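Long-range contacts in tRNA (cytosine(38)-C(5))-methyltransferase (Schizosaccharomyces pombe, PDB 6FDF), which transfers a methyl group from S-adenosyl-L-methionine to carbon 5 of cytosine 38 in the anticodon loop of aspartate tRNA, and more weakly of glutamate tRNA: residues 230-235 with 255-260; 200-205 with 237-242; 210-215 with 277-282; 155-160 with 318-323. One frame throughout, in Å; residues are numbered along the deposited sequence.

Interaction 1 (230-235 with 255-260); sequences DIVKPD and SILQMS
Asp230 holds CG anti to its backbone N (chi1 178°), while Ser255 carries OG anti to its own carbonyl carbon (chi1 -54°), and the two groups meet at the Asp230-Ser255 end of the pairing. Ser255 OG donates to the anti lone pair of Asp230 OD2 at 2.6 Å, and the same OG also takes the N-H of Cys240. The backbones run in parallel register. Ile256 N reaches Asp230 O at 3.0 Å, and Val232 then bonds both ways around Leu257: its N meets Ile256 O at 2.9 Å, and its O receives Gln258 N at 2.9 Å. Ile231 and Ile256 occupy one face, CG1 to CG1 at 4.1 Å, where Leu278 touches both. On the other face, beside Val232, Leu257 brings CD1 back to 3.6 Å from Val232 O and 4.0 Å from Pro234 CD. The Lys233 chain runs alongside the Gln258 amide, which is held by Thr265 at OE1 and by Ser260 O and His262 O at NE2. This bonding is that of a parallel beta pair, the edge and central strands of a small three-stranded mixed sheet, separate from the large Rossmann-like sheet of the methyltransferase fold.

Interaction 2 (200-205 with 237-242); sequences KRIRDY and SSCCCF
Ile202 and Cys239 form the close half of this contact. A chi2 of -60° bends Ile202 CD1 against Cys239, where it rests 3.9 Å from SG and 4.1 Å from CB of that cysteine. The same methyl lies 4.1 Å from Ser238 O, so three atoms of two consecutive residues receive one branch end. Both Ile202 and Cys239 are buried, and Phe281 closes on the other branch of the isoleucine through CG2.

The half around Ser237 is looser and faces solvent. Although the backbones come nearest here, with the CA atoms of Arg201 and Ser237 4.5 Å apart, the side chains barely engage: Arg201 NH1 approaches Ser237 CB obliquely at 4.0 Å, and Lys200 O is 4.2 Å from Ser237 CA. The arginine chain, extended from CG to NE, spends its polar end on other partners, NH1 on Asp235 O and NH2 on a salt bridge with Glu196. Its backbone is fixed locally, since Asp204 OD2 accepts the N-H of Arg201 through its anti lone pair at 2.9 Å, with a nearly straight angle of 172°. This bond closes over the start of the 3-10 turn that begins at Ile202.

The two loops thus meet through van der Waals contact, while polar ties come from flanking residues: Ile202 bonds to the backbone of Ser236, and Cys239 to that of Ser165. The chemistry is consistent with a fit set by shape at Ile202, the spacing of the two loops being held largely by hydrogen bonds to neighbouring residues.

Interaction 3 (210-215 with 277-282); sequences RDWSSY and QLRYFT
Tyr280 N donates to Tyr215 O at 2.8 Å, the shortest polar bond across this contact, with an N-H...O angle of 156° and from a position tilted out of the carbonyl plane. Arg279 CA adds a bent CA-H...O contact with the same oxygen at 3.2 Å. Arg279, its chain extended from CG to NE, lays its guanidinium flat over one face of the Trp212 ring. The planes are 3° apart, and CZ stands 3.7 Å from the centroid of the six-membered ring, a cation-pi stack; Arg210 O lies over the rim of the opposite face. Where strand 278-279, an outermost strand of the small mixed sheet, gives way to helix 283-289, Thr282 is the N-cap, and Glu285 accepts its N-H as in a capping box while also forming a salt bridge with Arg279 NH1. Thr282 points CG2 into the centre of the Tyr215 ring face, 3.6 Å from the centroid, a CH-pi contact. That methyl also lies at the edge of the Trp212 ring, 3.8 Å from CZ3, and meets Arg210 NH2 at 3.7 Å. Glu207 takes both Arg210 NH2, in a salt bridge, and Thr282 OG1, while Tyr215 OH bonds to Glu305.

Interaction 4 (155-160 with 318-323); sequences LSPNQF and VKVVSY
Val320 makes the aliphatic part of the contact, and both its methyls meet the Phe160 ring. CG2, anti to the carbonyl carbon, comes closer: it is 3.9 Å from Phe160 CD1 and equally 3.9 Å from Pro157 CA, so it touches both the ring and the backbone of the 3-10 turn. CG1 also reaches the strand end that precedes the turn, 4.4 Å from Leu155 CB.

The aromatic part is one pair. The rings of Phe160 and Tyr323 are offset, one passing the other, with Phe160 CD2 3.5 Å from Tyr323 CE2; the centroids are 5.4 Å apart and the planes inclined by 32°, neither a stack nor an edge-to-face pair. Phe160 also stacks on Phe187.

Polar links are indirect or internal. A water in the plane of the Tyr323 ring, at its edge, lies 2.9 Å from Tyr323 OH; its link onward to Phe160 O is implausibly short and hence doubtful. Within the turn, Gln159 OE1 accepts Ser156 N at 2.9 Å. On the helix, Lys319 O receives Tyr323 N and also Ser322 OG at 2.6 Å.

Helix 318-328 packs against the turn leaving strand 148-155, an outermost strand of the large sheet, and Val320 touches Tyr170 on the next strand. The chemistry is consistent with a buried, mainly hydrophobic seam, the backbone bonds staying within each segment or going to third residues such as Arg168 and Met290.

How the interactions relate
Interactions 1 and 3 share the small mixed sheet: strand 256-258 lies between the other two, and Leu257 N bonds to Arg279 O. Interaction 2 adjoins both, through Arg201 NH1 on Asp235 O and through Phe281, which packs on Ile202 and Phe242. These three are only partly buried and form one cluster. Interaction 4 is the buried contact, near the chain's centre and the large sheet; its centre is about 23 Å from that of interaction 1 and about 27 Å from that of interaction 3, and it meets interaction 2 only loosely. The chemistry differs accordingly: strand pairing in 1, van der Waals contact of loops in 2, a backbone hydrogen bond with cation-pi and CH-pi contacts in 3, hydrophobic side chains in 4.

Interaction 1 (230-235 with 255-260)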
loop_
_atom_site.group_PDB
_atom_site.type_symbol
_atom_site.label_atom_id
_atom_site.label_comp_id
_atom_site.label_asym_id
_atom_site.label_seq_id
_atom_site.Cartn_x
_atom_site.Cartn_y
_atom_site.Cartn_z
ATOM N N ASP A 230 0.441 -15.543 14.620
ATOM C CA ASP A 230 1.810 -15.757 14.167
ATOM C C ASP A 230 2.728 -14.900 15.029
ATOM O O ASP A 230 2.609 -13.670 15.032
ATOM C CB ASP A 230 1.969 -15.395 12.690
ATOM C CG ASP A 230 3.395 -15.572 12.197
ATOM O OD1 ASP A 230 3.846 -16.729 12.090
ATOM O OD2 ASP A 230 4.067 -14.554 11.916
ATOM N N ILE A 231 3.630 -15.547 15.768
ATOM C CA ILE A 231 4.510 -14.860 16.705
ATOM C C ILE A 231 5.890 -14.739 16.077
ATOM O O ILE A 231 6.465 -15.739 15.629
ATOM C CB ILE A 231 4.582 -15.606 18.049
ATOM C CG1 ILE A 231 3.194 -15.683 18.694
ATOM C CG2 ILE A 231 5.576 -14.926 18.985
ATOM C CD1 ILE A 231 3.141 -16.563 19.926
ATOM N N VAL A 232 6.439 -13.523 16.080
ATOM C CA VAL A 232 7.789 -13.285 15.587
ATOM C C VAL A 232 8.617 -12.672 16.711
ATOM O O VAL A 232 8.091 -12.167 17.706
ATOM C CB VAL A 232 7.813 -12.380 14.334
ATOM C CG1 VAL A 232 6.985 -12.991 13.200
ATOM C CG2 VAL A 232 7.323 -10.970 14.665
ATOM N N LYS A 233 9.932 -12.747 16.549
ATOM C CA LYS A 233 10.891 -12.200 17.492
ATOM C C LYS A 233 11.724 -11.126 16.803
ATOM O O LYS A 233 11.686 -10.999 15.572
ATOM C CB LYS A 233 11.789 -13.315 18.052
ATOM C CG LYS A 233 11.063 -14.224 19.044
ATOM C CD LYS A 233 11.902 -15.434 19.468
ATOM C CE LYS A 233 11.444 -16.685 18.731
ATOM N NZ LYS A 233 11.958 -17.942 19.344
ATOM N N PRO A 234 12.432 -10.284 17.566
ATOM C CA PRO A 234 13.260 -9.245 16.928
ATOM C C PRO A 234 14.220 -9.777 15.877
ATOM O O PRO A 234 14.511 -9.065 14.908
ATOM C CB PRO A 234 14.009 -8.625 18.115
ATOM C CG PRO A 234 13.074 -8.810 19.262
ATOM C CD PRO A 234 12.417 -10.144 19.036
ATOM N N ASP A 235 14.717 -11.002 16.025
ATOM C CA ASP A 235 15.643 -11.545 15.039
ATOM C C ASP A 235 14.945 -12.184 13.844
ATOM O O ASP A 235 15.636 -12.711 12.966
ATOM C CB ASP A 235 16.585 -12.563 15.695
ATOM C CG ASP A 235 15.870 -13.828 16.133
ATOM O OD1 ASP A 235 14.641 -13.781 16.350
ATOM O OD2 ASP A 235 16.542 -14.873 16.271
ATOM N N SER A 255 1.244 -10.296 12.303
ATOM C CA SER A 255 1.959 -10.997 13.359
ATOM C C SER A 255 2.029 -10.142 14.621
ATOM O O SER A 255 1.794 -8.933 14.595
ATOM C CB SER A 255 3.378 -11.341 12.909
ATOM O OG SER A 255 3.376 -12.064 11.693
ATOM N N ILE A 256 2.362 -10.791 15.734
ATOM C CA ILE A 256 2.623 -10.101 16.989
ATOM C C ILE A 256 4.047 -10.429 17.421
ATOM O O ILE A 256 4.669 -11.371 16.926
ATOM C CB ILE A 256 1.611 -10.463 18.095
ATOM C CG1 ILE A 256 1.509 -11.977 18.279
ATOM C CG2 ILE A 256 0.227 -9.880 17.758
ATOM C CD1 ILE A 256 0.686 -12.394 19.481
ATOM N N LEU A 257 4.549 -9.644 18.369
ATOM C CA LEU A 257 5.962 -9.634 18.745
ATOM C C LEU A 257 6.152 -10.230 20.133
ATOM O O LEU A 257 5.568 -9.740 21.108
ATOM C CB LEU A 257 6.519 -8.210 18.715
ATOM C CG LEU A 257 8.018 -8.102 19.015
ATOM C CD1 LEU A 257 8.836 -8.676 17.876
ATOM C CD2 LEU A 257 8.401 -6.653 19.289
ATOM N N GLN A 258 6.987 -11.265 20.223
ATOM C CA GLN A 258 7.433 -11.799 21.505
ATOM C C GLN A 258 8.604 -10.967 22.014
ATOM O O GLN A 258 9.651 -10.901 21.360
ATOM C CB GLN A 258 7.853 -13.259 21.364
ATOM C CG GLN A 258 8.583 -13.812 22.587
ATOM C CD GLN A 258 9.082 -15.234 22.381
ATOM O OE1 GLN A 258 8.507 -16.003 21.612
ATOM N NE2 GLN A 258 10.156 -15.590 23.077
ATOM N N MET A 259 8.432 -10.336 23.175
ATOM C CA MET A 259 9.512 -9.571 23.789
ATOM C C MET A 259 10.344 -10.379 24.777
ATOM O O MET A 259 11.450 -9.947 25.128
ATOM C CB MET A 259 8.951 -8.331 24.487
ATOM C CG MET A 259 8.326 -7.326 23.527
ATOM S SD MET A 259 8.004 -5.706 24.259
ATOM C CE MET A 259 6.580 -6.061 25.283
ATOM N N SER A 260 9.848 -11.522 25.244
ATOM C CA SER A 260 10.641 -12.349 26.140
ATOM C C SER A 260 11.730 -13.090 25.361
ATOM O O SER A 260 11.739 -13.129 24.129
ATOM C CB SER A 260 9.741 -13.331 26.886
ATOM O OG SER A 260 9.360 -14.400 26.035
#

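Interaction 2 (200-205 with 237-242)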
loop_
_atom_site.group_PDB
_atom_site.type_symbol
_atom_site.label_atom_id
_atom_site.label_comp_id
_atom_site.label_asym_id
_atom_site.label_seq_id
_atom_site.Cartn_x
_atom_site.Cartn_y
_atom_site.Cartn_z
ATOM N N LYS A 200 17.873 -7.460 6.555
ATOM C CA LYS A 200 17.070 -6.732 7.520
ATOM C C LYS A 200 16.157 -7.677 8.284
ATOM O O LYS A 200 15.586 -8.617 7.725
ATOM C CB LYS A 200 16.279 -5.622 6.833
ATOM C CG LYS A 200 17.197 -4.568 6.236
ATOM C CD LYS A 200 16.499 -3.240 6.035
ATOM C CE LYS A 200 17.465 -2.215 5.460
ATOM N NZ LYS A 200 18.578 -1.939 6.417
ATOM N N ARG A 201 16.017 -7.407 9.575
ATOM C CA ARG A 201 15.195 -8.206 10.460
ATOM C C ARG A 201 14.274 -7.265 11.220
ATOM O O ARG A 201 14.387 -6.039 11.123
ATOM C CB ARG A 201 16.063 -9.050 11.404
ATOM C CG ARG A 201 16.923 -10.062 10.646
ATOM C CD ARG A 201 17.927 -10.776 11.528
ATOM N NE ARG A 201 18.770 -11.678 10.742
ATOM C CZ ARG A 201 18.447 -12.932 10.439
ATOM N NH1 ARG A 201 17.299 -13.447 10.861
ATOM N NH2 ARG A 201 19.273 -13.674 9.715
ATOM N N ILE A 202 13.336 -7.858 11.961
ATOM C CA ILE A 202 12.327 -7.076 12.673
ATOM C C ILE A 202 12.970 -6.025 13.570
ATOM O O ILE A 202 12.504 -4.879 13.639
ATOM C CB ILE A 202 11.399 -8.014 13.469
ATOM C CG1 ILE A 202 10.623 -8.916 12.508
ATOM C CG2 ILE A 202 10.443 -7.212 14.327
ATOM C CD1 ILE A 202 9.760 -8.146 11.532
ATOM N N ARG A 203 14.061 -6.391 14.254
ATOM C CA ARG A 203 14.717 -5.468 15.180
ATOM C C ARG A 203 15.111 -4.157 14.508
ATOM O O ARG A 203 15.196 -3.120 15.175
ATOM C CB ARG A 203 15.967 -6.125 15.779
ATOM C CG ARG A 203 16.993 -6.558 14.729
ATOM C CD ARG A 203 18.313 -7.002 15.355
ATOM N NE ARG A 203 18.408 -8.450 15.515
ATOM C CZ ARG A 203 19.182 -9.237 14.771
ATOM N NH1 ARG A 203 19.207 -10.545 14.992
ATOM N NH2 ARG A 203 19.938 -8.718 13.812
ATOM N N ASP A 204 15.346 -4.176 13.196
ATOM C CA ASP A 204 15.772 -2.970 12.497
ATOM C C ASP A 204 14.654 -1.949 12.345
ATOM O O ASP A 204 14.925 -0.809 11.962
ATOM C CB ASP A 204 16.337 -3.333 11.122
ATOM C CG ASP A 204 17.601 -4.167 11.218
ATOM O OD1 ASP A 204 18.584 -3.696 11.832
ATOM O OD2 ASP A 204 17.612 -5.296 10.684
ATOM N N TYR A 205 13.413 -2.332 12.632
ATOM C CA TYR A 205 12.264 -1.454 12.504
ATOM C C TYR A 205 11.625 -1.105 13.840
ATOM O O TYR A 205 10.757 -0.226 13.881
ATOM C CB TYR A 205 11.216 -2.098 11.582
ATOM C CG TYR A 205 11.726 -2.309 10.173
ATOM C CD1 TYR A 205 12.601 -3.352 9.881
ATOM C CD2 TYR A 205 11.346 -1.463 9.138
ATOM C CE1 TYR A 205 13.085 -3.541 8.602
ATOM C CE2 TYR A 205 11.819 -1.652 7.851
ATOM C CZ TYR A 205 12.690 -2.691 7.591
ATOM O OH TYR A 205 13.161 -2.882 6.314
ATOM N N SER A 237 13.210 -12.662 10.246
ATOM C CA SER A 237 13.437 -12.055 8.943
ATOM C C SER A 237 12.149 -11.813 8.166
ATOM O O SER A 237 12.210 -11.396 7.005
ATOM C CB SER A 237 14.393 -12.921 8.117
ATOM O OG SER A 237 13.873 -14.225 7.947
ATOM N N SER A 238 10.988 -12.061 8.766
ATOM C CA SER A 238 9.737 -11.685 8.119
ATOM C C SER A 238 8.635 -11.593 9.164
ATOM O O SER A 238 8.801 -11.993 10.320
ATOM C CB SER A 238 9.343 -12.671 7.011
ATOM O OG SER A 238 8.324 -12.112 6.187
ATOM N N CYS A 239 7.496 -11.067 8.725
ATOM C CA CYS A 239 6.269 -11.072 9.504
ATOM C C CYS A 239 5.109 -11.014 8.521
ATOM O O CYS A 239 5.292 -10.755 7.328
ATOM C CB CYS A 239 6.218 -9.910 10.512
ATOM S SG CYS A 239 6.250 -8.226 9.831
ATOM N N CYS A 240 3.910 -11.262 9.035
ATOM C CA CYS A 240 2.769 -11.475 8.161
ATOM C C CYS A 240 2.165 -10.153 7.696
ATOM O O CYS A 240 2.494 -9.064 8.176
ATOM C CB CYS A 240 1.721 -12.340 8.855
ATOM S SG CYS A 240 2.222 -14.083 8.999
ATOM N N CYS A 241 1.263 -10.267 6.730
ATOM C CA CYS A 241 0.656 -9.092 6.130
ATOM C C CYS A 241 -0.245 -8.378 7.133
ATOM O O CYS A 241 -1.069 -9.011 7.800
ATOM C CB CYS A 241 -0.127 -9.514 4.892
ATOM S SG CYS A 241 -0.824 -8.163 3.977
ATOM N N PHE A 242 -0.082 -7.059 7.238
ATOM C CA PHE A 242 -0.945 -6.240 8.083
ATOM C C PHE A 242 -2.225 -5.875 7.343
ATOM O O PHE A 242 -2.188 -5.506 6.164
ATOM C CB PHE A 242 -0.234 -4.952 8.503
ATOM C CG PHE A 242 0.937 -5.169 9.418
ATOM C CD1 PHE A 242 0.744 -5.509 10.747
ATOM C CD2 PHE A 242 2.236 -5.002 8.951
ATOM C CE1 PHE A 242 1.830 -5.705 11.596
ATOM C CE2 PHE A 242 3.319 -5.184 9.789
ATOM C CZ PHE A 242 3.118 -5.541 11.116
#

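Interaction 3 (210-215 with 277-282)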
loop_
_atom_site.group_PDB
_atom_site.type_symbol
_atom_site.label_atom_id
_atom_site.label_comp_id
_atom_site.label_asym_id
_atom_site.label_seq_id
_atom_site.Cartn_x
_atom_site.Cartn_y
_atom_site.Cartn_z
ATOM N N ARG A 210 10.092 2.047 24.822
ATOM C CA ARG A 210 8.809 2.695 25.035
ATOM C C ARG A 210 8.065 1.992 26.164
ATOM O O ARG A 210 8.422 0.890 26.586
ATOM C CB ARG A 210 7.961 2.673 23.760
ATOM C CG ARG A 210 8.500 3.488 22.604
ATOM C CD ARG A 210 7.418 3.652 21.543
ATOM N NE ARG A 210 6.201 4.248 22.086
ATOM C CZ ARG A 210 5.047 4.325 21.428
ATOM N NH1 ARG A 210 3.992 4.883 22.006
ATOM N NH2 ARG A 210 4.944 3.848 20.194
ATOM N N ASP A 211 7.020 2.647 26.662
ATOM C CA ASP A 211 6.088 1.999 27.578
ATOM C C ASP A 211 5.123 1.160 26.749
ATOM O O ASP A 211 4.293 1.704 26.014
ATOM C CB ASP A 211 5.349 3.034 28.420
ATOM C CG ASP A 211 4.453 2.399 29.468
ATOM O OD1 ASP A 211 4.650 1.204 29.776
ATOM O OD2 ASP A 211 3.556 3.096 29.985
ATOM N N TRP A 212 5.232 -0.162 26.860
ATOM C CA TRP A 212 4.500 -1.076 25.993
ATOM C C TRP A 212 3.112 -1.429 26.511
ATOM O O TRP A 212 2.429 -2.244 25.881
ATOM C CB TRP A 212 5.306 -2.365 25.789
ATOM C CG TRP A 212 6.686 -2.135 25.255
ATOM C CD1 TRP A 212 7.861 -2.470 25.858
ATOM C CD2 TRP A 212 7.037 -1.510 24.013
ATOM N NE1 TRP A 212 8.922 -2.099 25.071
ATOM C CE2 TRP A 212 8.443 -1.508 23.931
ATOM C CE3 TRP A 212 6.298 -0.959 22.960
ATOM C CZ2 TRP A 212 9.127 -0.975 22.842
ATOM C CZ3 TRP A 212 6.978 -0.429 21.879
ATOM C CH2 TRP A 212 8.379 -0.441 21.830
ATOM N N SER A 213 2.682 -0.837 27.630
ATOM C CA SER A 213 1.455 -1.267 28.301
ATOM C C SER A 213 0.269 -1.312 27.344
ATOM O O SER A 213 -0.468 -2.304 27.298
ATOM C CB SER A 213 1.153 -0.338 29.479
ATOM O OG SER A 213 2.344 0.052 30.140
ATOM N N SER A 214 0.068 -0.245 26.569
ATOM C CA SER A 214 -1.104 -0.180 25.704
ATOM C C SER A 214 -1.027 -1.140 24.525
ATOM O O SER A 214 -2.049 -1.361 23.867
ATOM C CB SER A 214 -1.306 1.247 25.185
ATOM O OG SER A 214 -0.137 1.727 24.544
ATOM N N TYR A 215 0.146 -1.706 24.239
ATOM C CA TYR A 215 0.319 -2.590 23.095
ATOM C C TYR A 215 0.305 -4.068 23.459
ATOM O O TYR A 215 0.331 -4.905 22.553
ATOM C CB TYR A 215 1.625 -2.253 22.364
ATOM C CG TYR A 215 1.649 -0.833 21.845
ATOM C CD1 TYR A 215 1.009 -0.499 20.658
ATOM C CD2 TYR A 215 2.301 0.175 22.546
ATOM C CE1 TYR A 215 1.016 0.801 20.184
ATOM C CE2 TYR A 215 2.319 1.478 22.076
ATOM C CZ TYR A 215 1.674 1.784 20.894
ATOM O OH TYR A 215 1.684 3.078 20.415
ATOM N N GLN A 277 5.350 -12.110 26.868
ATOM C CA GLN A 277 5.361 -10.654 26.727
ATOM C C GLN A 277 5.036 -10.255 25.291
ATOM O O GLN A 277 5.783 -9.528 24.632
ATOM C CB GLN A 277 6.703 -10.068 27.173
ATOM C CG GLN A 277 7.137 -10.479 28.567
ATOM C CD GLN A 277 8.472 -9.873 28.956
ATOM O OE1 GLN A 277 9.424 -10.587 29.267
ATOM N NE2 GLN A 277 8.552 -8.548 28.929
ATOM N N LEU A 278 3.899 -10.750 24.805
ATOM C CA LEU A 278 3.482 -10.510 23.432
ATOM C C LEU A 278 2.823 -9.144 23.322
ATOM O O LEU A 278 1.949 -8.803 24.127
ATOM C CB LEU A 278 2.506 -11.597 22.986
ATOM C CG LEU A 278 3.084 -13.012 22.980
ATOM C CD1 LEU A 278 1.970 -14.052 23.051
ATOM C CD2 LEU A 278 3.919 -13.220 21.736
ATOM N N ARG A 279 3.224 -8.373 22.314
ATOM C CA ARG A 279 2.616 -7.081 22.042
ATOM C C ARG A 279 2.349 -6.939 20.550
ATOM O O ARG A 279 2.987 -7.594 19.723
ATOM C CB ARG A 279 3.501 -5.917 22.520
ATOM C CG ARG A 279 4.796 -5.701 21.726
ATOM C CD ARG A 279 5.419 -4.363 22.144
ATOM N NE ARG A 279 6.743 -4.091 21.580
ATOM C CZ ARG A 279 6.949 -3.519 20.394
ATOM N NH1 ARG A 279 5.918 -3.188 19.622
ATOM N NH2 ARG A 279 8.188 -3.286 19.972
ATOM N N TYR A 280 1.392 -6.072 20.214
ATOM C CA TYR A 280 1.224 -5.653 18.831
ATOM C C TYR A 280 2.389 -4.759 18.420
ATOM O O TYR A 280 3.002 -4.086 19.251
ATOM C CB TYR A 280 -0.100 -4.900 18.654
ATOM C CG TYR A 280 -1.304 -5.732 19.032
ATOM C CD1 TYR A 280 -1.752 -6.753 18.197
ATOM C CD2 TYR A 280 -1.994 -5.501 20.218
ATOM C CE1 TYR A 280 -2.846 -7.531 18.538
ATOM C CE2 TYR A 280 -3.095 -6.270 20.566
ATOM C CZ TYR A 280 -3.519 -7.281 19.719
ATOM O OH TYR A 280 -4.611 -8.053 20.058
ATOM N N PHE A 281 2.703 -4.763 17.127
ATOM C CA PHE A 281 3.540 -3.699 16.590
ATOM C C PHE A 281 2.828 -2.368 16.770
ATOM O O PHE A 281 1.605 -2.284 16.641
ATOM C CB PHE A 281 3.845 -3.941 15.109
ATOM C CG PHE A 281 4.759 -5.106 14.864
ATOM C CD1 PHE A 281 6.129 -4.974 15.032
ATOM C CD2 PHE A 281 4.254 -6.332 14.466
ATOM C CE1 PHE A 281 6.975 -6.048 14.810
ATOM C CE2 PHE A 281 5.097 -7.406 14.243
ATOM C CZ PHE A 281 6.460 -7.262 14.417
ATOM N N THR A 282 3.594 -1.328 17.088
ATOM C CA THR A 282 3.017 0.006 17.136
ATOM C C THR A 282 2.713 0.485 15.720
ATOM O O THR A 282 3.241 -0.039 14.737
ATOM C CB THR A 282 3.970 0.984 17.823
ATOM O OG1 THR A 282 5.054 1.285 16.936
ATOM C CG2 THR A 282 4.522 0.384 19.111
#

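Interaction 4 (155-160 with 318-323)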
loop_
_atom_site.group_PDB
_atom_site.type_symbol
_atom_site.label_atom_id
_atom_site.label_comp_id
_atom_site.label_asym_id
_atom_site.label_seq_id
_atom_site.Cartn_x
_atom_site.Cartn_y
_atom_site.Cartn_z
ATOM N N LEU A 155 4.572 -8.600 -6.638
ATOM C CA LEU A 155 5.792 -8.317 -5.900
ATOM C C LEU A 155 5.461 -8.192 -4.421
ATOM O O LEU A 155 4.388 -7.712 -4.048
ATOM C CB LEU A 155 6.477 -7.032 -6.397
ATOM C CG LEU A 155 6.941 -7.026 -7.856
ATOM C CD1 LEU A 155 7.254 -5.607 -8.317
ATOM C CD2 LEU A 155 8.159 -7.929 -8.023
ATOM N N SER A 156 6.396 -8.624 -3.581
ATOM C CA SER A 156 6.241 -8.486 -2.144
ATOM C C SER A 156 7.492 -7.840 -1.571
ATOM O O SER A 156 8.584 -8.003 -2.124
ATOM C CB SER A 156 6.014 -9.861 -1.490
ATOM O OG SER A 156 6.003 -9.777 -0.074
ATOM N N PRO A 157 7.369 -7.104 -0.460
ATOM C CA PRO A 157 8.561 -6.452 0.109
ATOM C C PRO A 157 9.654 -7.433 0.500
ATOM O O PRO A 157 10.839 -7.075 0.475
ATOM C CB PRO A 157 7.999 -5.694 1.323
ATOM C CG PRO A 157 6.555 -5.467 0.985
ATOM C CD PRO A 157 6.129 -6.689 0.226
ATOM N N ASN A 158 9.302 -8.668 0.859
ATOM C CA ASN A 158 10.358 -9.592 1.257
ATOM C C ASN A 158 11.174 -10.100 0.072
ATOM O O ASN A 158 12.074 -10.924 0.272
ATOM C CB ASN A 158 9.779 -10.761 2.066
ATOM C CG ASN A 158 8.704 -11.536 1.322
ATOM O OD1 ASN A 158 8.694 -11.605 0.092
ATOM N ND2 ASN A 158 7.798 -12.148 2.079
ATOM N N GLN A 159 10.902 -9.617 -1.141
ATOM C CA GLN A 159 11.799 -9.803 -2.274
ATOM C C GLN A 159 12.835 -8.695 -2.371
ATOM O O GLN A 159 13.710 -8.751 -3.242
ATOM C CB GLN A 159 11.002 -9.856 -3.579
ATOM C CG GLN A 159 9.993 -10.975 -3.659
ATOM C CD GLN A 159 9.203 -10.924 -4.949
ATOM O OE1 GLN A 159 8.365 -10.045 -5.137
ATOM N NE2 GLN A 159 9.485 -11.852 -5.857
ATOM N N PHE A 160 12.737 -7.686 -1.507
ATOM C CA PHE A 160 13.594 -6.512 -1.540
ATOM C C PHE A 160 14.253 -6.312 -0.180
ATOM O O PHE A 160 14.575 -5.184 0.201
ATOM C CB PHE A 160 12.798 -5.269 -1.940
ATOM C CG PHE A 160 12.160 -5.358 -3.306
ATOM C CD1 PHE A 160 10.912 -5.949 -3.466
ATOM C CD2 PHE A 160 12.798 -4.845 -4.425
ATOM C CE1 PHE A 160 10.314 -6.028 -4.715
ATOM C CE2 PHE A 160 12.207 -4.922 -5.681
ATOM C CZ PHE A 160 10.965 -5.515 -5.826
ATOM N N VAL A 318 5.916 1.724 0.392
ATOM C CA VAL A 318 6.501 2.909 -0.230
ATOM C C VAL A 318 7.814 2.573 -0.927
ATOM O O VAL A 318 8.127 3.125 -1.992
ATOM C CB VAL A 318 6.692 4.001 0.841
ATOM C CG1 VAL A 318 7.479 5.182 0.283
ATOM C CG2 VAL A 318 5.338 4.458 1.377
ATOM N N LYS A 319 8.608 1.678 -0.331
ATOM C CA LYS A 319 9.886 1.288 -0.924
ATOM C C LYS A 319 9.687 0.586 -2.262
ATOM O O LYS A 319 10.287 0.975 -3.272
ATOM C CB LYS A 319 10.658 0.386 0.042
ATOM C CG LYS A 319 11.721 1.099 0.855
ATOM C CD LYS A 319 12.846 1.605 -0.035
ATOM C CE LYS A 319 13.807 2.485 0.742
ATOM N NZ LYS A 319 14.716 3.227 -0.166
ATOM N N VAL A 320 8.864 -0.466 -2.284
ATOM C CA VAL A 320 8.615 -1.200 -3.529
ATOM C C VAL A 320 8.103 -0.266 -4.622
ATOM O O VAL A 320 8.579 -0.298 -5.763
ATOM C CB VAL A 320 7.642 -2.368 -3.286
ATOM C CG1 VAL A 320 7.347 -3.095 -4.595
ATOM C CG2 VAL A 320 8.235 -3.357 -2.267
ATOM N N VAL A 321 7.141 0.596 -4.287
ATOM C CA VAL A 321 6.593 1.481 -5.311
ATOM C C VAL A 321 7.618 2.514 -5.770
ATOM O O VAL A 321 7.604 2.927 -6.939
ATOM C CB VAL A 321 5.297 2.126 -4.786
ATOM C CG1 VAL A 321 4.767 3.160 -5.763
ATOM C CG2 VAL A 321 4.262 1.038 -4.567
ATOM N N SER A 322 8.525 2.951 -4.884
ATOM C CA SER A 322 9.571 3.876 -5.319
ATOM C C SER A 322 10.418 3.262 -6.432
ATOM O O SER A 322 10.800 3.947 -7.389
ATOM C CB SER A 322 10.463 4.290 -4.144
ATOM O OG SER A 322 11.369 3.261 -3.755
ATOM N N TYR A 323 10.706 1.963 -6.329
ATOM C CA TYR A 323 11.445 1.283 -7.389
ATOM C C TYR A 323 10.631 1.205 -8.678
ATOM O O TYR A 323 11.169 1.422 -9.770
ATOM C CB TYR A 323 11.836 -0.126 -6.945
ATOM C CG TYR A 323 12.686 -0.231 -5.706
ATOM C CD1 TYR A 323 13.656 0.717 -5.412
ATOM C CD2 TYR A 323 12.519 -1.294 -4.831
ATOM C CE1 TYR A 323 14.445 0.598 -4.272
ATOM C CE2 TYR A 323 13.291 -1.417 -3.695
ATOM C CZ TYR A 323 14.249 -0.470 -3.417
ATOM O OH TYR A 323 15.015 -0.605 -2.279
HETATM O O HOH W 1 14.411 -2.853 -0.505
#